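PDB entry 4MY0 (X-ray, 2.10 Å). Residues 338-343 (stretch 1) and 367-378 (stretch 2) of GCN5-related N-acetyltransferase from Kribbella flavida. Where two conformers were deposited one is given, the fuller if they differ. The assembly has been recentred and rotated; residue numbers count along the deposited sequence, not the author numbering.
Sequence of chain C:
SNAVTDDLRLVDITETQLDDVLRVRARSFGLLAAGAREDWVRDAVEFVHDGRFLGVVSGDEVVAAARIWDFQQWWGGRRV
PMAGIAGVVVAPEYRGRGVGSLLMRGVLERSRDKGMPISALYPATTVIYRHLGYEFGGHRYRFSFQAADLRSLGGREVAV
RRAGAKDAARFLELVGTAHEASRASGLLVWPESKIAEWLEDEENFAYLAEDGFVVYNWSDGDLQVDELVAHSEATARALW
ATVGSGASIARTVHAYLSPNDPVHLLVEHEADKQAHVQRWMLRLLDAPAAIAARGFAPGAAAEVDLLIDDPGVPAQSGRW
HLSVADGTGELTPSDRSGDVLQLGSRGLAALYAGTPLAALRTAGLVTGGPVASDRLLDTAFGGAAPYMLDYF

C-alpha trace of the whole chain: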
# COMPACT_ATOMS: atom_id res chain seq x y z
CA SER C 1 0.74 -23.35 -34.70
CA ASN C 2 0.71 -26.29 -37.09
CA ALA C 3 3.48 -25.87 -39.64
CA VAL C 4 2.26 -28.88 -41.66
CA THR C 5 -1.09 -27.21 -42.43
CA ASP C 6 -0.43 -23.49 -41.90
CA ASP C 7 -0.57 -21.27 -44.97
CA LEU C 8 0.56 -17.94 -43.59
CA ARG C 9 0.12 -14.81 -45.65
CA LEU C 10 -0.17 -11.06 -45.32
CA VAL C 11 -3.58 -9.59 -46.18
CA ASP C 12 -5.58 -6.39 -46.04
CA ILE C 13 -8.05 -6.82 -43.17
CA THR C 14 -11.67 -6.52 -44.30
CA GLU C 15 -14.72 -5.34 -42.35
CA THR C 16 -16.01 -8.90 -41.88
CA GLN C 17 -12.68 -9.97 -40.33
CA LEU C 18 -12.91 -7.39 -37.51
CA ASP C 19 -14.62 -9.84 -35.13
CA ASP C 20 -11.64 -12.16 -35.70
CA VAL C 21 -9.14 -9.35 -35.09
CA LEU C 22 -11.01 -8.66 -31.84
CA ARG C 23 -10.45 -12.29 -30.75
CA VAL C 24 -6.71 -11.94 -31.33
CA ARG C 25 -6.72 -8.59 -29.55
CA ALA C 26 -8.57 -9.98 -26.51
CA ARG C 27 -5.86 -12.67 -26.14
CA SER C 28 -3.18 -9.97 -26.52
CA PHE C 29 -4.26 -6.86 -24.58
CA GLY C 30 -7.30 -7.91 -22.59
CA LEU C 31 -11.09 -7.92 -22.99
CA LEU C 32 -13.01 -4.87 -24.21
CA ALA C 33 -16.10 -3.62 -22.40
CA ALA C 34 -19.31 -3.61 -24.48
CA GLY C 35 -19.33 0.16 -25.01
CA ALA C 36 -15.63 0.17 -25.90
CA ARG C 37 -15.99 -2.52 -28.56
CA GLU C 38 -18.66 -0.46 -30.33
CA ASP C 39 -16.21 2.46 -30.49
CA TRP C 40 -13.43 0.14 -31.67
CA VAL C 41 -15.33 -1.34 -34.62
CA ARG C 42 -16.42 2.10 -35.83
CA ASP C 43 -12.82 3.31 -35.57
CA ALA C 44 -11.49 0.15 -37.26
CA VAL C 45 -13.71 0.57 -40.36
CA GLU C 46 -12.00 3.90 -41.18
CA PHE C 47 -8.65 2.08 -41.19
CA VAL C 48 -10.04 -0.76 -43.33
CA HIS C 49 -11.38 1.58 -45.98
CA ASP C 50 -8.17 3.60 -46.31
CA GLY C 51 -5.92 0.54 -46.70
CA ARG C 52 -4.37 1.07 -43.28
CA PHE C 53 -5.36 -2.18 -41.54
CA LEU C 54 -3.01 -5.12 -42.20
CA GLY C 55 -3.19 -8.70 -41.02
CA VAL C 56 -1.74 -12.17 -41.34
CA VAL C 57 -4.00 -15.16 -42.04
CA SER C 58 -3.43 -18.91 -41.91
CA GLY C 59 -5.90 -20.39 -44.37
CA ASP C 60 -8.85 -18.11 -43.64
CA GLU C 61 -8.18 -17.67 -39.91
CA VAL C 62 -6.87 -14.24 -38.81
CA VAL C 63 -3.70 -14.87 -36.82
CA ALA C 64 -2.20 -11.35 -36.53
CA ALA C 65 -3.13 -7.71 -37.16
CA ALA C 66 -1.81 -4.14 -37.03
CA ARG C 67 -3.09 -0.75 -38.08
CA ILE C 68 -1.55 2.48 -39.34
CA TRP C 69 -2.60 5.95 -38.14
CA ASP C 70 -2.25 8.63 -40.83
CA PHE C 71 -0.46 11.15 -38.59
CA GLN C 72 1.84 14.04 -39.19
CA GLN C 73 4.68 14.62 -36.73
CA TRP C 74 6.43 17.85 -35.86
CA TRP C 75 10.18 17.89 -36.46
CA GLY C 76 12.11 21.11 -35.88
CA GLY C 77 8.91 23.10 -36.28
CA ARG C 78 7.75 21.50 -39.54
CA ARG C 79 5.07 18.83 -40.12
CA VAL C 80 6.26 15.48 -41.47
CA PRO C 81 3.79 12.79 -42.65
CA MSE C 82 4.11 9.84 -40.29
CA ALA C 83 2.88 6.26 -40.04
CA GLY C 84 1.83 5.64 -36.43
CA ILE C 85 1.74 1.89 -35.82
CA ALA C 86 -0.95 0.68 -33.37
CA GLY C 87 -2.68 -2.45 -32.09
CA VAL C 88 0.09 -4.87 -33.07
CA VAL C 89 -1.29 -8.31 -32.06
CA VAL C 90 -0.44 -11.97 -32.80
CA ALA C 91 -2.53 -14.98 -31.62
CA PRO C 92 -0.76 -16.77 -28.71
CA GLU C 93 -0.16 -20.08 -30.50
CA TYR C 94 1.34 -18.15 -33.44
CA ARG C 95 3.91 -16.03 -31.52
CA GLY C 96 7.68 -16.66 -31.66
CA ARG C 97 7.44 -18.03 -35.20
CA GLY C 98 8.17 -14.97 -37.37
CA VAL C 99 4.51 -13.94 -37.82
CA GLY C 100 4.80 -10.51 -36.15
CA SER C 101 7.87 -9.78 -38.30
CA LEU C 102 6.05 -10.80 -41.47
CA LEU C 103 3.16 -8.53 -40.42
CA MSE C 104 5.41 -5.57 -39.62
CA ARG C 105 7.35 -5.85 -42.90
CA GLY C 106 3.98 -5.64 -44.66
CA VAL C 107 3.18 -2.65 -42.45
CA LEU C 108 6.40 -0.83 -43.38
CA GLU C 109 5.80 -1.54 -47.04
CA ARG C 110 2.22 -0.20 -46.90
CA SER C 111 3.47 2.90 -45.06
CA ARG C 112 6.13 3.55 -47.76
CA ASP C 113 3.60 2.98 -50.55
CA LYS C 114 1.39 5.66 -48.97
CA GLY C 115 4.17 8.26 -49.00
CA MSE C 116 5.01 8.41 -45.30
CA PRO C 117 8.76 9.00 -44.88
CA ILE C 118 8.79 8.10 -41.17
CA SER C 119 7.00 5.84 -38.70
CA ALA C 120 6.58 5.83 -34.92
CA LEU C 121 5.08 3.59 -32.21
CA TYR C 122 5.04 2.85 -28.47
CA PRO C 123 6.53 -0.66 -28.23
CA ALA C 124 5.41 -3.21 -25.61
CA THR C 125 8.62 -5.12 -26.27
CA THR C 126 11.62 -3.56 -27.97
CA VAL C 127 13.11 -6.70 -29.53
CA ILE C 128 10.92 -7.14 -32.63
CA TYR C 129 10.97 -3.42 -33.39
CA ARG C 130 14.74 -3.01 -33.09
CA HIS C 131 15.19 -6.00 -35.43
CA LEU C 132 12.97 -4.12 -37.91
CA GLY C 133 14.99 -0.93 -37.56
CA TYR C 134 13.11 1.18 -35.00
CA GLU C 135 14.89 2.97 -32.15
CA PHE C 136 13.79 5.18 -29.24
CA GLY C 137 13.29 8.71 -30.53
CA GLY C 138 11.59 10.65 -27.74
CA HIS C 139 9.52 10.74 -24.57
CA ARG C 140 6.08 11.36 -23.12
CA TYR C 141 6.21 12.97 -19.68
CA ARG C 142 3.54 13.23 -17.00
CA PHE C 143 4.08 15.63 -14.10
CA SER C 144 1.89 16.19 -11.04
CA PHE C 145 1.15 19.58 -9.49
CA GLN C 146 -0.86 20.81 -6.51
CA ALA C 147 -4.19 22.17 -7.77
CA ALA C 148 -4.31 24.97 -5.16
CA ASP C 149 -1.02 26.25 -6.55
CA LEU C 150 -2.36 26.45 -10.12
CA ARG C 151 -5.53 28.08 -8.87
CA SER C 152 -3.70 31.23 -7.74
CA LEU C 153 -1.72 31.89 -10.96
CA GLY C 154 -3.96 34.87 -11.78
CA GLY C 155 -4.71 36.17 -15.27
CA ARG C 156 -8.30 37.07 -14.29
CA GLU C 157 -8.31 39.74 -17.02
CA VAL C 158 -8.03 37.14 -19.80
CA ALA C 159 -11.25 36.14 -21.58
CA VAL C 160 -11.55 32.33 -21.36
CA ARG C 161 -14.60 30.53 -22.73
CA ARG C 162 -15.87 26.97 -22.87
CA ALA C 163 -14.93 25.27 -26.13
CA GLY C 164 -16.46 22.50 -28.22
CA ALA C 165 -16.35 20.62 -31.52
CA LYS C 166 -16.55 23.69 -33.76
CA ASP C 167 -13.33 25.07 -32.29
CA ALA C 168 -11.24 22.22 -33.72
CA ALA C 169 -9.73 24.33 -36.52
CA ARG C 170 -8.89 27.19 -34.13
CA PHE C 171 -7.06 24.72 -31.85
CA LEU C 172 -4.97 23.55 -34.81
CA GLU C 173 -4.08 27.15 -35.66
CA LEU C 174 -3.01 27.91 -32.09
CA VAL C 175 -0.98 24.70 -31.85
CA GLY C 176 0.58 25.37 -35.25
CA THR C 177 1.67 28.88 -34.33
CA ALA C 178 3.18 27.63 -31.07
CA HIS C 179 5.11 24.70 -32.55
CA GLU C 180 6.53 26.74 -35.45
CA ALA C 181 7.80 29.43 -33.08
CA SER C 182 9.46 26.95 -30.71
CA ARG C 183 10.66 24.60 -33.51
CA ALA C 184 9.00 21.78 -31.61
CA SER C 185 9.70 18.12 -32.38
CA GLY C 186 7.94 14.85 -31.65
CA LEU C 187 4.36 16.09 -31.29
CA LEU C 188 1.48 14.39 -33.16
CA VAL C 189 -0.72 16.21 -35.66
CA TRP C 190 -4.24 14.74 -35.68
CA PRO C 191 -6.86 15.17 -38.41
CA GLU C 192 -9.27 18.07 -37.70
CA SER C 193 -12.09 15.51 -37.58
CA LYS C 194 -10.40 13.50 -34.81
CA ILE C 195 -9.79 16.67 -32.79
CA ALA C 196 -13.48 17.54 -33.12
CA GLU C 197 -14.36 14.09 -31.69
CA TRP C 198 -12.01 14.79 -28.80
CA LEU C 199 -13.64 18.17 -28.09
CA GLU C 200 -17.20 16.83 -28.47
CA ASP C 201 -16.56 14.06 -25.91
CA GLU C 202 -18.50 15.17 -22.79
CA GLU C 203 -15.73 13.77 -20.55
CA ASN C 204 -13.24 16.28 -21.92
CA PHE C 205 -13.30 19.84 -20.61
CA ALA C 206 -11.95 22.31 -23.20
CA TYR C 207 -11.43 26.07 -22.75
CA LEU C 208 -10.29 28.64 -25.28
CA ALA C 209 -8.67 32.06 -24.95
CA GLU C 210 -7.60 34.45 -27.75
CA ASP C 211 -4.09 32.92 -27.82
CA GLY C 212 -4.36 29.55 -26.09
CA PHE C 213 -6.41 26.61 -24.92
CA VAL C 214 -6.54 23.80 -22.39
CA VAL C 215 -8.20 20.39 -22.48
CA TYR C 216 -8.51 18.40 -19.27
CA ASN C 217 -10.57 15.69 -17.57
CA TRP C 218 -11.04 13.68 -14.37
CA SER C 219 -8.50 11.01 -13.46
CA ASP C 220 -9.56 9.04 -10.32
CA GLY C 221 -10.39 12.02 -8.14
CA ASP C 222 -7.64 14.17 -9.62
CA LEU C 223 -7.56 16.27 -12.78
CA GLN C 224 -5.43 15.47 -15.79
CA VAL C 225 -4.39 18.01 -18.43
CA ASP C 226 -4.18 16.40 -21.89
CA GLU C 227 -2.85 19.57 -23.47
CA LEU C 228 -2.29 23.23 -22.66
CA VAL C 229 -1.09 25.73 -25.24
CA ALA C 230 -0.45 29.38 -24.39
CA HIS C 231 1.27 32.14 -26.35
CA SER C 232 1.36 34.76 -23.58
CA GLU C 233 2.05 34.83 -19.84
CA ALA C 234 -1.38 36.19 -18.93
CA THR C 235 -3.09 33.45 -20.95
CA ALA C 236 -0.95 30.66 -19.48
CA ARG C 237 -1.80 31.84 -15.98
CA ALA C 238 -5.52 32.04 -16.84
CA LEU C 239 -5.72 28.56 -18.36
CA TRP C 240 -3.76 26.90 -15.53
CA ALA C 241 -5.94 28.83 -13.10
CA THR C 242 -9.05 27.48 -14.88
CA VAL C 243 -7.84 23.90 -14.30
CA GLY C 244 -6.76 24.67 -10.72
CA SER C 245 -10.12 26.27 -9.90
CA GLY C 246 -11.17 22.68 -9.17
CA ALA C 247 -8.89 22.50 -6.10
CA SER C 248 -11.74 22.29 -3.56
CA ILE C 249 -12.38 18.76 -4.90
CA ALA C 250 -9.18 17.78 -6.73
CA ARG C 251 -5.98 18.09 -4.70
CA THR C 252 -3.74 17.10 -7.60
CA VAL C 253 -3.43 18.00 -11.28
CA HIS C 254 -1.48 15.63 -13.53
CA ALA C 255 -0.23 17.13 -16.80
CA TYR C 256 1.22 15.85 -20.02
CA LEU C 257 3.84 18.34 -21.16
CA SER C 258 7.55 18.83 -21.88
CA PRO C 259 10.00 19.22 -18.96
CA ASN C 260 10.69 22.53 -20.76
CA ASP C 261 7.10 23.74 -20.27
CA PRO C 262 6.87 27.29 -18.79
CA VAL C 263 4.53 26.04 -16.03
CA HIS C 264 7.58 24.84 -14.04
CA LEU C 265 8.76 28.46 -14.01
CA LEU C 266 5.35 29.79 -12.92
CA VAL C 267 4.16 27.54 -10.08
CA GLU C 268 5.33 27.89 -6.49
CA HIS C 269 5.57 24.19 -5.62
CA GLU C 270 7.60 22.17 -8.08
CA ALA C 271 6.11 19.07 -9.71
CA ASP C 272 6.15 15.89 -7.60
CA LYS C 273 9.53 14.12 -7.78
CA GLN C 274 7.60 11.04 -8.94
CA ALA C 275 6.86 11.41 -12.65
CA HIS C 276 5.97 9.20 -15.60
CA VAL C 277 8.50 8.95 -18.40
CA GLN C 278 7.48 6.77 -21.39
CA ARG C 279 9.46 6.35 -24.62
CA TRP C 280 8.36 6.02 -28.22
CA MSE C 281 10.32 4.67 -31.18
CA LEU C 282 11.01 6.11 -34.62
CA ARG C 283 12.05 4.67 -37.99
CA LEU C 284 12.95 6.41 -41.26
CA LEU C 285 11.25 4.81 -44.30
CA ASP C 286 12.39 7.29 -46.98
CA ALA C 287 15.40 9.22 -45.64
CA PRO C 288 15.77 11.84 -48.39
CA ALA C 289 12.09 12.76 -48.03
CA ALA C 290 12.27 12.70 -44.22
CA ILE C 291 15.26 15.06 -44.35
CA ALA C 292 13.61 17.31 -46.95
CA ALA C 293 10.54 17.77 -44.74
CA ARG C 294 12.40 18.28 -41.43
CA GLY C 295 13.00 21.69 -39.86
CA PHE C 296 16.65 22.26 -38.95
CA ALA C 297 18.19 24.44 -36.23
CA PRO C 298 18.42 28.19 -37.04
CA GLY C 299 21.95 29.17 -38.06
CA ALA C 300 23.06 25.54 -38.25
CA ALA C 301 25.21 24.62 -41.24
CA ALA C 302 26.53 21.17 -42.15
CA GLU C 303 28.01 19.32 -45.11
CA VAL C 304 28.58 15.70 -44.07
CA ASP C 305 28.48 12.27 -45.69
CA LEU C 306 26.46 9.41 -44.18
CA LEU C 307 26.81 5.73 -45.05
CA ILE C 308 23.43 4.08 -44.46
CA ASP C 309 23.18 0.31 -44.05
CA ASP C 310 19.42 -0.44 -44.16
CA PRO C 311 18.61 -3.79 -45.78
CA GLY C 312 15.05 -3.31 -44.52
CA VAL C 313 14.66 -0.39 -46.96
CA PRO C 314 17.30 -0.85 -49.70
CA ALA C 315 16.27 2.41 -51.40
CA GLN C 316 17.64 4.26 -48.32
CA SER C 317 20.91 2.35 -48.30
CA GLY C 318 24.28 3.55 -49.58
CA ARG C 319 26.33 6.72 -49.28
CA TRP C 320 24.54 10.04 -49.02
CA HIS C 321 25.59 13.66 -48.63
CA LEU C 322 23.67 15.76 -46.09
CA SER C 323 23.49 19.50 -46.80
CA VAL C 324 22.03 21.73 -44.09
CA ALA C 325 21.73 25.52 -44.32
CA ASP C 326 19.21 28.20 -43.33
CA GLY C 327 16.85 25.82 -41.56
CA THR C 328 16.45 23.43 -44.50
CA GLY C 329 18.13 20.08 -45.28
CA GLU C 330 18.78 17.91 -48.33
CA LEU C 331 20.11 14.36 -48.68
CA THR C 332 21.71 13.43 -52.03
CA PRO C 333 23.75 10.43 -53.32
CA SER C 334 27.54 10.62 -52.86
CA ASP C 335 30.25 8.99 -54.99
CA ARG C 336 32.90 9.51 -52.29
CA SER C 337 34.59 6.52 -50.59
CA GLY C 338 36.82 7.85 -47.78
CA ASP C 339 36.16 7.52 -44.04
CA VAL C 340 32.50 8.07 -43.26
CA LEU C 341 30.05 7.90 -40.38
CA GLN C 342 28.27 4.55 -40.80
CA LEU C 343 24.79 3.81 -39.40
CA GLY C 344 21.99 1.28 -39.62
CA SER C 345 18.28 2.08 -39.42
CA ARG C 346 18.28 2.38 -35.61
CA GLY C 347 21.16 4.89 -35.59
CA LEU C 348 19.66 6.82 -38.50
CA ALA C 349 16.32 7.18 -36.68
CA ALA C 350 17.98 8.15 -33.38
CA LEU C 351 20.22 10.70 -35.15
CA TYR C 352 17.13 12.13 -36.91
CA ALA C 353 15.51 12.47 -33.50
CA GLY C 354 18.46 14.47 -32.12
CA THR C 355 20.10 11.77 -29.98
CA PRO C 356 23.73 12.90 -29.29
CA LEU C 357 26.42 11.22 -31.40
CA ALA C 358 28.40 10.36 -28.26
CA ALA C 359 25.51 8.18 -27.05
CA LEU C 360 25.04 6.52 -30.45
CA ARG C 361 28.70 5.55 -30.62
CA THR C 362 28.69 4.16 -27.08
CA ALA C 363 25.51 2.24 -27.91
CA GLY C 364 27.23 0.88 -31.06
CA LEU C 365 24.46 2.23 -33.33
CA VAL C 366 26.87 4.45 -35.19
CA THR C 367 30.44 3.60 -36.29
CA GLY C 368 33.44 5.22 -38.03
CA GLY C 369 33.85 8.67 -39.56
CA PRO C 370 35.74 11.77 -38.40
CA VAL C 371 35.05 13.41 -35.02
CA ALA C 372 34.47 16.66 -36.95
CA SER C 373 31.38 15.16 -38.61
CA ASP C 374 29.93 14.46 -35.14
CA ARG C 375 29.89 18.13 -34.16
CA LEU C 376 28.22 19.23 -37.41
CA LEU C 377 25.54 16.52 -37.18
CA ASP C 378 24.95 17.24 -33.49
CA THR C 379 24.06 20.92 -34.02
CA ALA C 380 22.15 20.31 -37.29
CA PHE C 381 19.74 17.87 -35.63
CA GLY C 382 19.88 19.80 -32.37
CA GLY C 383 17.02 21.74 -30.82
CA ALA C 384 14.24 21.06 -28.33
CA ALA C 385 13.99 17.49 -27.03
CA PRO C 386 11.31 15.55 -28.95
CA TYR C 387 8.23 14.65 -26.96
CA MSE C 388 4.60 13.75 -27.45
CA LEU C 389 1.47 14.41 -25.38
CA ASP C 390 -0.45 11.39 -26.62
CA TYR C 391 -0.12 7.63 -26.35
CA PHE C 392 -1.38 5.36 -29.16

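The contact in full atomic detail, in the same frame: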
# COMPACT_ATOMS: atom_id res chain seq x y z
N GLY C 338 35.95 7.73 -48.95
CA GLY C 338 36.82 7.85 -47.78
C GLY C 338 36.09 7.56 -46.48
O GLY C 338 34.94 7.11 -46.49
N ASP C 339 36.76 7.79 -45.35
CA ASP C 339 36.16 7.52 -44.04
C ASP C 339 34.82 8.24 -43.88
O ASP C 339 34.66 9.40 -44.26
CB ASP C 339 37.12 7.90 -42.90
CG ASP C 339 36.56 7.55 -41.51
OD1 ASP C 339 35.80 6.55 -41.39
OD2 ASP C 339 36.90 8.26 -40.54
N VAL C 340 33.84 7.53 -43.33
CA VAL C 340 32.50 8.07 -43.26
C VAL C 340 31.77 7.53 -42.04
O VAL C 340 31.99 6.37 -41.65
CB VAL C 340 31.70 7.76 -44.57
CG1 VAL C 340 31.60 6.25 -44.79
CG2 VAL C 340 30.30 8.41 -44.56
N LEU C 341 30.94 8.37 -41.43
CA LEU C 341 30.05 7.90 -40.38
C LEU C 341 29.11 6.84 -40.97
O LEU C 341 28.41 7.09 -41.96
CB LEU C 341 29.24 9.07 -39.82
CG LEU C 341 28.28 8.68 -38.70
CD1 LEU C 341 29.01 8.76 -37.39
CD2 LEU C 341 27.04 9.55 -38.68
N GLN C 342 29.10 5.66 -40.35
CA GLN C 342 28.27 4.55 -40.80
C GLN C 342 27.16 4.28 -39.79
O GLN C 342 27.41 4.25 -38.58
CB GLN C 342 29.13 3.30 -40.98
CG GLN C 342 30.30 3.52 -41.94
CD GLN C 342 31.57 2.80 -41.51
OE1 GLN C 342 31.52 1.71 -40.94
NE2 GLN C 342 32.71 3.42 -41.78
N LEU C 343 25.93 4.11 -40.28
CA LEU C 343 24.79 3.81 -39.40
C LEU C 343 23.79 2.86 -40.02
O LEU C 343 23.64 2.82 -41.25
CB LEU C 343 24.04 5.07 -38.96
CG LEU C 343 24.29 6.47 -39.51
CD1 LEU C 343 23.99 6.57 -40.98
CD2 LEU C 343 23.43 7.46 -38.72
N THR C 367 29.04 4.03 -36.26
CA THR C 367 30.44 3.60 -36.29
C THR C 367 31.26 4.37 -37.34
O THR C 367 30.72 4.80 -38.36
CB THR C 367 30.52 2.05 -36.52
OG1 THR C 367 31.68 1.51 -35.89
CG2 THR C 367 30.53 1.70 -37.99
N GLY C 368 32.55 4.57 -37.08
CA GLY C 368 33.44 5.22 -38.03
C GLY C 368 33.27 6.72 -38.23
O GLY C 368 32.51 7.38 -37.51
N GLY C 369 33.99 7.26 -39.21
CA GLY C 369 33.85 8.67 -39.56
C GLY C 369 34.63 9.62 -38.66
O GLY C 369 34.93 9.28 -37.51
N PRO C 370 34.94 10.82 -39.17
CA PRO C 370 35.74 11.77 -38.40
C PRO C 370 34.94 12.46 -37.28
O PRO C 370 33.77 12.78 -37.45
CB PRO C 370 36.18 12.80 -39.45
CG PRO C 370 35.08 12.77 -40.47
CD PRO C 370 34.55 11.35 -40.49
N VAL C 371 35.61 12.68 -36.16
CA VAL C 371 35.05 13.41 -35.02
C VAL C 371 34.41 14.74 -35.42
O VAL C 371 33.41 15.17 -34.83
CB VAL C 371 36.15 13.65 -33.94
CG1 VAL C 371 37.35 14.37 -34.55
CG2 VAL C 371 35.59 14.42 -32.75
N ALA C 372 34.97 15.38 -36.45
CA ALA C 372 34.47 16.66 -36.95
C ALA C 372 33.06 16.55 -37.54
O ALA C 372 32.29 17.51 -37.50
CB ALA C 372 35.45 17.25 -37.97
N SER C 373 32.73 15.39 -38.11
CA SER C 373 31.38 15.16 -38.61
C SER C 373 30.38 15.16 -37.45
O SER C 373 29.27 15.69 -37.58
CB SER C 373 31.29 13.84 -39.38
OG SER C 373 32.07 13.88 -40.55
N ASP C 374 30.79 14.58 -36.32
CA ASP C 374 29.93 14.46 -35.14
C ASP C 374 29.40 15.80 -34.66
O ASP C 374 28.22 15.93 -34.34
CB ASP C 374 30.70 13.79 -33.99
CG ASP C 374 30.82 12.28 -34.15
OD1 ASP C 374 31.05 11.60 -33.13
OD2 ASP C 374 30.67 11.79 -35.29
N ARG C 375 30.27 16.80 -34.62
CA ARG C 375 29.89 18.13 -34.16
C ARG C 375 28.89 18.80 -35.10
O ARG C 375 27.92 19.40 -34.65
CB ARG C 375 31.12 19.00 -33.95
CG ARG C 375 31.85 18.72 -32.64
CD ARG C 375 32.94 19.74 -32.37
NE ARG C 375 34.12 19.52 -33.20
CZ ARG C 375 35.10 18.67 -32.89
NH1 ARG C 375 36.14 18.53 -33.70
NH2 ARG C 375 35.03 17.96 -31.77
N LEU C 376 29.14 18.70 -36.41
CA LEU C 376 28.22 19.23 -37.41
C LEU C 376 26.83 18.57 -37.29
O LEU C 376 25.81 19.26 -37.18
CB LEU C 376 28.77 19.04 -38.83
CG LEU C 376 29.78 20.04 -39.42
CD1 LEU C 376 30.05 21.22 -38.50
CD2 LEU C 376 31.07 19.34 -39.80
N LEU C 377 26.80 17.25 -37.31
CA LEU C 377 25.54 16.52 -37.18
C LEU C 377 24.81 16.85 -35.88
O LEU C 377 23.58 16.99 -35.87
CB LEU C 377 25.78 15.02 -37.27
CG LEU C 377 26.19 14.51 -38.65
CD1 LEU C 377 26.62 13.05 -38.56
CD2 LEU C 377 25.03 14.67 -39.61
N ASP C 378 25.56 16.96 -34.79
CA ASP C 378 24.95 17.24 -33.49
C ASP C 378 24.14 18.54 -33.50
O ASP C 378 22.98 18.57 -33.09
CB ASP C 378 26.02 17.25 -32.38
CG ASP C 378 26.15 15.91 -31.65
OD1 ASP C 378 25.48 14.92 -32.04
OD2 ASP C 378 26.93 15.83 -30.67
O HOH W 1 30.82 11.09 -42.22

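The contact is anchored by one antiparallel backbone pair. Gln-342 N donates to Thr-367 O at 2.7 Å, and Thr-367 N returns a bond to Gln-342 O at 2.8 Å; both are nearly straight, so this single pair fixes the register. Their side chains share a face of the sheet, where Gln-342 OE1 lies 3.1 Å from Thr-367 CG2.

On the Asp-339 side of this pair no further bridge joins the stretches, and a side chain supplies the next hydrogen bond. Asp-339 points toward the second stretch, and its OD1 accepts from Gly-369 N at 2.9 Å. Val-340 O also lies 3.3 Å from Gly-369 N, but at a poor angle for bonding. Within its own stretch, Val-340 O accepts a weak hydrogen bond from Gln-342 NE2 at 3.0 Å.

The close approach leaves no room for a CB at Gly-369 and, with Gln-342 in this conformer, none at Gly-368. Both have positive phi, and an ideal CB on Gly-368 would sit 2.7 Å from Gln-342 NE2, while one on Gly-369 would sit 2.5 Å from Leu-341 N. Gly-369 CA lies 3.5 Å from Leu-341 N. Leu-341 N donates to a water at 2.8 Å, which also reaches Ser-373 OG weakly at 3.5 Å.

Outward, packing rests on Leu-341: its CD2 meets Leu-377 CD1 of the helix at 3.5 Å, and its CD1 lies 3.8 Å from Gly-368 O.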